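Local coordinates for protein 3-ketosteroid-delta4-5alpha-dehydrogenase (Rhodococcus jostii, PDB 4AT2) that probably catalyses the FAD-dependent introduction of a double bond into ring A of 3-ketosteroids during bacterial steroid breakdown, at residues A[323-337]-A[418-431]. Numbering follows the deposited sequence. Where two conformers were deposited one is given.
Sequences GILVNGRGQRYVPED and DPLLHKKSEWVKPI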
loop_
_atom_site.group_PDB
_atom_site.type_symbol
_atom_site.label_atom_id
_atom_site.label_comp_id
_atom_site.label_asym_id
_atom_site.label_seq_id
_atom_site.Cartn_x
_atom_site.Cartn_y
_atom_site.Cartn_z
ATOM N N GLY A 323 5.056 8.649 29.282
ATOM C CA GLY A 323 4.225 7.500 29.626
ATOM C C GLY A 323 4.551 6.298 28.759
ATOM O O GLY A 323 5.609 6.244 28.110
ATOM N N ILE A 324 3.638 5.329 28.739
ATOM C CA ILE A 324 3.718 4.255 27.755
ATOM C C ILE A 324 2.470 4.224 26.894
ATOM O O ILE A 324 1.347 4.410 27.386
ATOM C CB ILE A 324 3.978 2.873 28.391
ATOM C CG1 ILE A 324 2.891 2.501 29.415
ATOM C CG2 ILE A 324 5.345 2.881 29.058
ATOM C CD1 ILE A 324 2.908 1.029 29.791
ATOM N N LEU A 325 2.677 4.008 25.600
ATOM C CA LEU A 325 1.554 3.813 24.693
ATOM C C LEU A 325 1.182 2.343 24.668
ATOM O O LEU A 325 2.044 1.484 24.534
ATOM C CB LEU A 325 1.911 4.272 23.276
ATOM C CG LEU A 325 1.953 5.785 23.079
ATOM C CD1 LEU A 325 2.618 6.105 21.751
ATOM C CD2 LEU A 325 0.564 6.423 23.181
ATOM N N VAL A 326 -0.103 2.057 24.825
ATOM C CA VAL A 326 -0.572 0.688 24.670
ATOM C C VAL A 326 -1.635 0.618 23.592
ATOM O O VAL A 326 -2.344 1.592 23.352
ATOM C CB VAL A 326 -1.068 0.055 25.998
ATOM C CG1 VAL A 326 0.082 -0.012 27.004
ATOM C CG2 VAL A 326 -2.293 0.780 26.556
ATOM N N ASN A 327 -1.726 -0.529 22.921
ATOM C CA ASN A 327 -2.761 -0.732 21.919
ATOM C C ASN A 327 -4.092 -1.171 22.554
ATOM O O ASN A 327 -4.254 -1.114 23.780
ATOM C CB ASN A 327 -2.247 -1.714 20.854
ATOM C CG ASN A 327 -1.986 -3.103 21.407
ATOM O OD1 ASN A 327 -2.426 -3.456 22.507
ATOM N ND2 ASN A 327 -1.276 -3.916 20.627
ATOM N N GLY A 328 -5.045 -1.601 21.729
ATOM C CA GLY A 328 -6.353 -2.017 22.224
ATOM C C GLY A 328 -6.329 -3.284 23.064
ATOM O O GLY A 328 -7.309 -3.593 23.756
ATOM N N ARG A 329 -5.212 -4.014 23.010
ATOM C CA ARG A 329 -5.004 -5.196 23.852
ATOM C C ARG A 329 -4.149 -4.876 25.089
ATOM O O ARG A 329 -3.720 -5.780 25.808
ATOM C CB ARG A 329 -4.343 -6.327 23.042
ATOM C CG ARG A 329 -5.155 -6.792 21.830
ATOM C CD ARG A 329 -4.498 -7.982 21.129
ATOM N NE ARG A 329 -3.251 -7.628 20.469
ATOM C CZ ARG A 329 -3.148 -7.132 19.242
ATOM N NH1 ARG A 329 -4.232 -6.933 18.497
ATOM N NH2 ARG A 329 -1.948 -6.856 18.754
ATOM N N GLY A 330 -3.908 -3.590 25.345
ATOM C CA GLY A 330 -3.112 -3.179 26.510
ATOM C C GLY A 330 -1.618 -3.460 26.398
ATOM O O GLY A 330 -0.912 -3.504 27.408
ATOM N N GLN A 331 -1.130 -3.611 25.165
ATOM C CA GLN A 331 0.272 -3.976 24.901
ATOM C C GLN A 331 1.071 -2.794 24.366
ATOM O O GLN A 331 0.581 -2.051 23.520
ATOM C CB GLN A 331 0.337 -5.074 23.828
ATOM C CG GLN A 331 -0.363 -6.368 24.208
ATOM C CD GLN A 331 -0.636 -7.255 23.004
ATOM O OE1 GLN A 331 -0.664 -6.791 21.867
ATOM N NE2 GLN A 331 -0.846 -8.532 23.248
ATOM N N ARG A 332 2.321 -2.647 24.812
ATOM C CA ARG A 332 3.212 -1.660 24.187
ATOM C C ARG A 332 3.604 -2.088 22.773
ATOM O O ARG A 332 3.692 -3.290 22.483
ATOM C CB ARG A 332 4.460 -1.429 25.044
ATOM C CG ARG A 332 4.175 -0.654 26.311
ATOM C CD ARG A 332 5.458 -0.348 27.069
ATOM N NE ARG A 332 6.330 0.623 26.379
ATOM C CZ ARG A 332 7.627 0.433 26.123
ATOM N NH1 ARG A 332 8.219 -0.723 26.419
ATOM N NH2 ARG A 332 8.337 1.391 25.523
ATOM N N TYR A 333 3.859 -1.116 21.900
ATOM C CA TYR A 333 4.165 -1.435 20.487
ATOM C C TYR A 333 5.163 -0.497 19.808
ATOM O O TYR A 333 5.622 -0.792 18.702
ATOM C CB TYR A 333 2.860 -1.470 19.665
ATOM C CG TYR A 333 2.136 -0.135 19.644
ATOM C CD1 TYR A 333 1.227 0.195 20.660
ATOM C CD2 TYR A 333 2.339 0.786 18.605
ATOM C CE1 TYR A 333 0.560 1.409 20.665
ATOM C CE2 TYR A 333 1.668 2.014 18.596
ATOM C CZ TYR A 333 0.777 2.310 19.622
ATOM O OH TYR A 333 0.110 3.514 19.658
ATOM N N VAL A 334 5.488 0.632 20.447
ATOM C CA VAL A 334 6.412 1.611 19.847
ATOM C C VAL A 334 7.198 2.328 20.964
ATOM O O VAL A 334 6.623 2.642 21.996
ATOM C CB VAL A 334 5.645 2.622 18.950
ATOM C CG1 VAL A 334 4.651 3.472 19.760
ATOM C CG2 VAL A 334 6.597 3.493 18.132
ATOM N N PRO A 335 8.515 2.572 20.773
ATOM C CA PRO A 335 9.181 3.375 21.806
ATOM C C PRO A 335 8.611 4.798 21.804
ATOM O O PRO A 335 8.430 5.403 20.737
ATOM C CB PRO A 335 10.651 3.367 21.365
ATOM C CG PRO A 335 10.568 3.169 19.864
ATOM C CD PRO A 335 9.453 2.176 19.704
ATOM N N GLU A 336 8.317 5.313 22.997
ATOM C CA GLU A 336 7.559 6.562 23.112
ATOM C C GLU A 336 8.398 7.806 22.830
ATOM O O GLU A 336 7.863 8.923 22.832
ATOM C CB GLU A 336 6.831 6.644 24.472
ATOM C CG GLU A 336 5.729 5.592 24.667
ATOM C CD GLU A 336 6.240 4.220 25.105
ATOM O OE1 GLU A 336 7.456 4.076 25.395
ATOM O OE2 GLU A 336 5.429 3.264 25.165
ATOM N N ASP A 337 9.697 7.608 22.569
ATOM C CA ASP A 337 10.593 8.715 22.235
ATOM C C ASP A 337 10.937 8.796 20.752
ATOM O O ASP A 337 11.731 9.641 20.351
ATOM C CB ASP A 337 11.863 8.686 23.103
ATOM C CG ASP A 337 12.684 7.416 22.922
ATOM O OD1 ASP A 337 12.181 6.435 22.322
ATOM O OD2 ASP A 337 13.847 7.415 23.379
ATOM N N ASP A 418 14.545 -0.516 28.801
ATOM C CA ASP A 418 13.372 -0.937 28.026
ATOM C C ASP A 418 13.845 -1.947 26.975
ATOM O O ASP A 418 14.112 -1.580 25.826
ATOM C CB ASP A 418 12.691 0.272 27.355
ATOM C CG ASP A 418 11.584 -0.137 26.375
ATOM O OD1 ASP A 418 11.147 -1.310 26.423
ATOM O OD2 ASP A 418 11.154 0.714 25.574
ATOM N N PRO A 419 13.956 -3.230 27.370
ATOM C CA PRO A 419 14.465 -4.237 26.428
ATOM C C PRO A 419 13.449 -4.673 25.381
ATOM O O PRO A 419 13.817 -5.351 24.419
ATOM C CB PRO A 419 14.798 -5.422 27.336
ATOM C CG PRO A 419 13.849 -5.286 28.489
ATOM C CD PRO A 419 13.683 -3.805 28.705
ATOM N N LEU A 420 12.187 -4.292 25.568
ATOM C CA LEU A 420 11.143 -4.658 24.613
ATOM C C LEU A 420 11.115 -3.740 23.401
ATOM O O LEU A 420 10.999 -4.209 22.257
ATOM C CB LEU A 420 9.775 -4.658 25.296
ATOM C CG LEU A 420 8.721 -5.597 24.720
ATOM C CD1 LEU A 420 9.126 -7.035 25.044
ATOM C CD2 LEU A 420 7.346 -5.254 25.297
ATOM N N LEU A 421 11.208 -2.430 23.639
ATOM C CA LEU A 421 11.082 -1.443 22.554
ATOM C C LEU A 421 12.245 -0.460 22.457
ATOM O O LEU A 421 12.319 0.331 21.511
ATOM C CB LEU A 421 9.734 -0.703 22.664
ATOM C CG LEU A 421 8.575 -1.613 22.223
ATOM C CD1 LEU A 421 7.279 -1.254 22.912
ATOM C CD2 LEU A 421 8.434 -1.627 20.704
ATOM N N HIS A 422 13.153 -0.514 23.431
ATOM C CA HIS A 422 14.380 0.301 23.389
ATOM C C HIS A 422 14.170 1.796 23.402
ATOM O O HIS A 422 14.949 2.541 22.814
ATOM C CB HIS A 422 15.290 -0.152 22.243
ATOM C CG HIS A 422 15.528 -1.634 22.249
ATOM N ND1 HIS A 422 16.260 -2.237 23.207
ATOM C CD2 HIS A 422 15.042 -2.641 21.423
ATOM C CE1 HIS A 422 16.276 -3.565 22.980
ATOM N NE2 HIS A 422 15.518 -3.812 21.896
ATOM N N LYS A 423 13.125 2.258 24.084
ATOM C CA LYS A 423 13.072 3.676 24.446
ATOM C C LYS A 423 14.378 4.030 25.182
ATOM O O LYS A 423 14.865 3.256 26.004
ATOM C CB LYS A 423 11.830 3.957 25.306
ATOM C CG LYS A 423 11.737 5.382 25.851
ATOM C CD LYS A 423 10.353 5.668 26.403
ATOM C CE LYS A 423 10.009 4.754 27.578
ATOM N NZ LYS A 423 8.579 4.949 27.968
ATOM N N LYS A 424 14.951 5.195 24.866
ATOM C CA LYS A 424 16.179 5.625 25.529
ATOM C C LYS A 424 16.033 5.700 27.044
ATOM O O LYS A 424 15.000 6.129 27.563
ATOM C CB LYS A 424 16.620 6.974 24.987
ATOM C CG LYS A 424 17.119 6.906 23.546
ATOM C CD LYS A 424 17.808 8.208 23.126
ATOM C CE LYS A 424 16.878 9.419 23.170
ATOM N NZ LYS A 424 15.673 9.273 22.290
ATOM N N SER A 425 17.102 5.305 27.728
ATOM C CA SER A 425 17.116 5.183 29.182
ATOM C C SER A 425 16.705 6.458 29.923
ATOM O O SER A 425 16.066 6.390 30.970
ATOM C CB SER A 425 18.495 4.716 29.638
ATOM O OG SER A 425 18.452 4.349 30.994
ATOM N N GLU A 426 17.040 7.618 29.366
ATOM C CA GLU A 426 16.658 8.906 29.952
ATOM C C GLU A 426 15.144 9.065 30.148
ATOM O O GLU A 426 14.695 9.829 31.006
ATOM C CB GLU A 426 17.202 10.065 29.102
ATOM C CG GLU A 426 17.099 9.855 27.591
ATOM C CD GLU A 426 18.392 9.337 26.953
ATOM O OE1 GLU A 426 18.929 8.286 27.389
ATOM O OE2 GLU A 426 18.876 9.986 25.988
ATOM N N TRP A 427 14.355 8.357 29.333
ATOM C CA TRP A 427 12.891 8.416 29.433
ATOM C C TRP A 427 12.295 7.214 30.130
ATOM O O TRP A 427 11.068 7.075 30.198
ATOM C CB TRP A 427 12.274 8.521 28.041
ATOM C CG TRP A 427 12.662 9.785 27.324
ATOM C CD1 TRP A 427 13.404 9.901 26.154
ATOM C CD2 TRP A 427 12.356 11.157 27.727
ATOM N NE1 TRP A 427 13.562 11.220 25.806
ATOM C CE2 TRP A 427 12.956 12.025 26.716
ATOM C CE3 TRP A 427 11.655 11.735 28.789
ATOM C CZ2 TRP A 427 12.854 13.411 26.782
ATOM C CZ3 TRP A 427 11.559 13.131 28.842
ATOM C CH2 TRP A 427 12.148 13.941 27.864
ATOM N N VAL A 428 13.141 6.316 30.617
ATOM C CA VAL A 428 12.656 5.066 31.199
ATOM C C VAL A 428 12.681 5.121 32.724
ATOM O O VAL A 428 13.738 5.284 33.333
ATOM C CB VAL A 428 13.505 3.868 30.700
ATOM C CG1 VAL A 428 13.122 2.590 31.434
ATOM C CG2 VAL A 428 13.331 3.670 29.198
ATOM N N LYS A 429 11.511 4.977 33.344
ATOM C CA LYS A 429 11.423 4.822 34.792
ATOM C C LYS A 429 10.069 4.200 35.092
ATOM O O LYS A 429 9.170 4.274 34.245
ATOM C CB LYS A 429 11.605 6.160 35.521
ATOM C CG LYS A 429 10.528 7.187 35.235
ATOM C CD LYS A 429 10.774 8.410 36.110
ATOM C CE LYS A 429 9.733 9.488 35.884
ATOM N NZ LYS A 429 10.047 10.597 36.829
ATOM N N PRO A 430 9.922 3.555 36.258
ATOM C CA PRO A 430 8.646 2.896 36.519
ATOM C C PRO A 430 7.457 3.843 36.488
ATOM O O PRO A 430 7.567 5.019 36.866
ATOM C CB PRO A 430 8.830 2.320 37.928
ATOM C CG PRO A 430 10.309 2.086 38.031
ATOM C CD PRO A 430 10.920 3.255 37.308
ATOM N N ILE A 431 6.337 3.324 36.004
ATOM C CA ILE A 431 5.073 4.039 36.094
ATOM C C ILE A 431 4.552 3.918 37.517
ATOM O O ILE A 431 4.392 2.803 38.041
ATOM C CB ILE A 431 4.038 3.481 35.106
ATOM C CG1 ILE A 431 4.573 3.571 33.681
ATOM C CG2 ILE A 431 2.718 4.238 35.227
ATOM C CD1 ILE A 431 3.739 2.798 32.697
HETATM O O HOH W 1 14.248 4.857 21.317
HETATM O O HOH W 2 14.284 10.509 20.167
#
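Arg332 and Asp418 meet head-on, NH1 donating to OD1 at 3.0 Å and NH2 to OD2 at 2.9 Å. Both oxygens lie close to the guanidinium plane, but the carboxylate is turned 58° from it, so the donors arrive above its plane; the backbone N atoms of Leu421 and Lys423 reach OD1 and OD2 from the opposite face. The NE-NH2 edge grips Glu336 side-on, NE to OE2 and NH2 to OE1, through syn lone pairs, so NH2 serves both acids. Only arginine can offer two such adjoining edges at once, while Leu421 CD1 lies 3.6 Å above the centre of its plane, an apolar lid. Lys423 completes the network: its chain, bent at chi3 (62°), brings NZ to Glu336 OE1 at 2.9 Å, from above that carboxylate, and Tyr409 of helix 401-413 also bonds this ammonium. A leucine in place of Arg332 would probably strip Asp418 of its charged mate across the contact and leave Glu336 with Lys423 alone of the two, in a buried setting. Nearer solvent, Asp337 OD2 takes the N and NZ of Lys424 from opposite faces, NZ at 2.8 Å; NZ has a further partner in Asn171 O. Pro335 packs on Leu421, and Ile324 CG1 on Ile431 CD1. In the buried network Glu336 and Asp418 balance Arg332 and Lys423, and this mutual neutralisation is likely to make burying four charges tolerable where a loop leaving edge strand 324-326 meets the connection from helix 401-413 to strand 435-439.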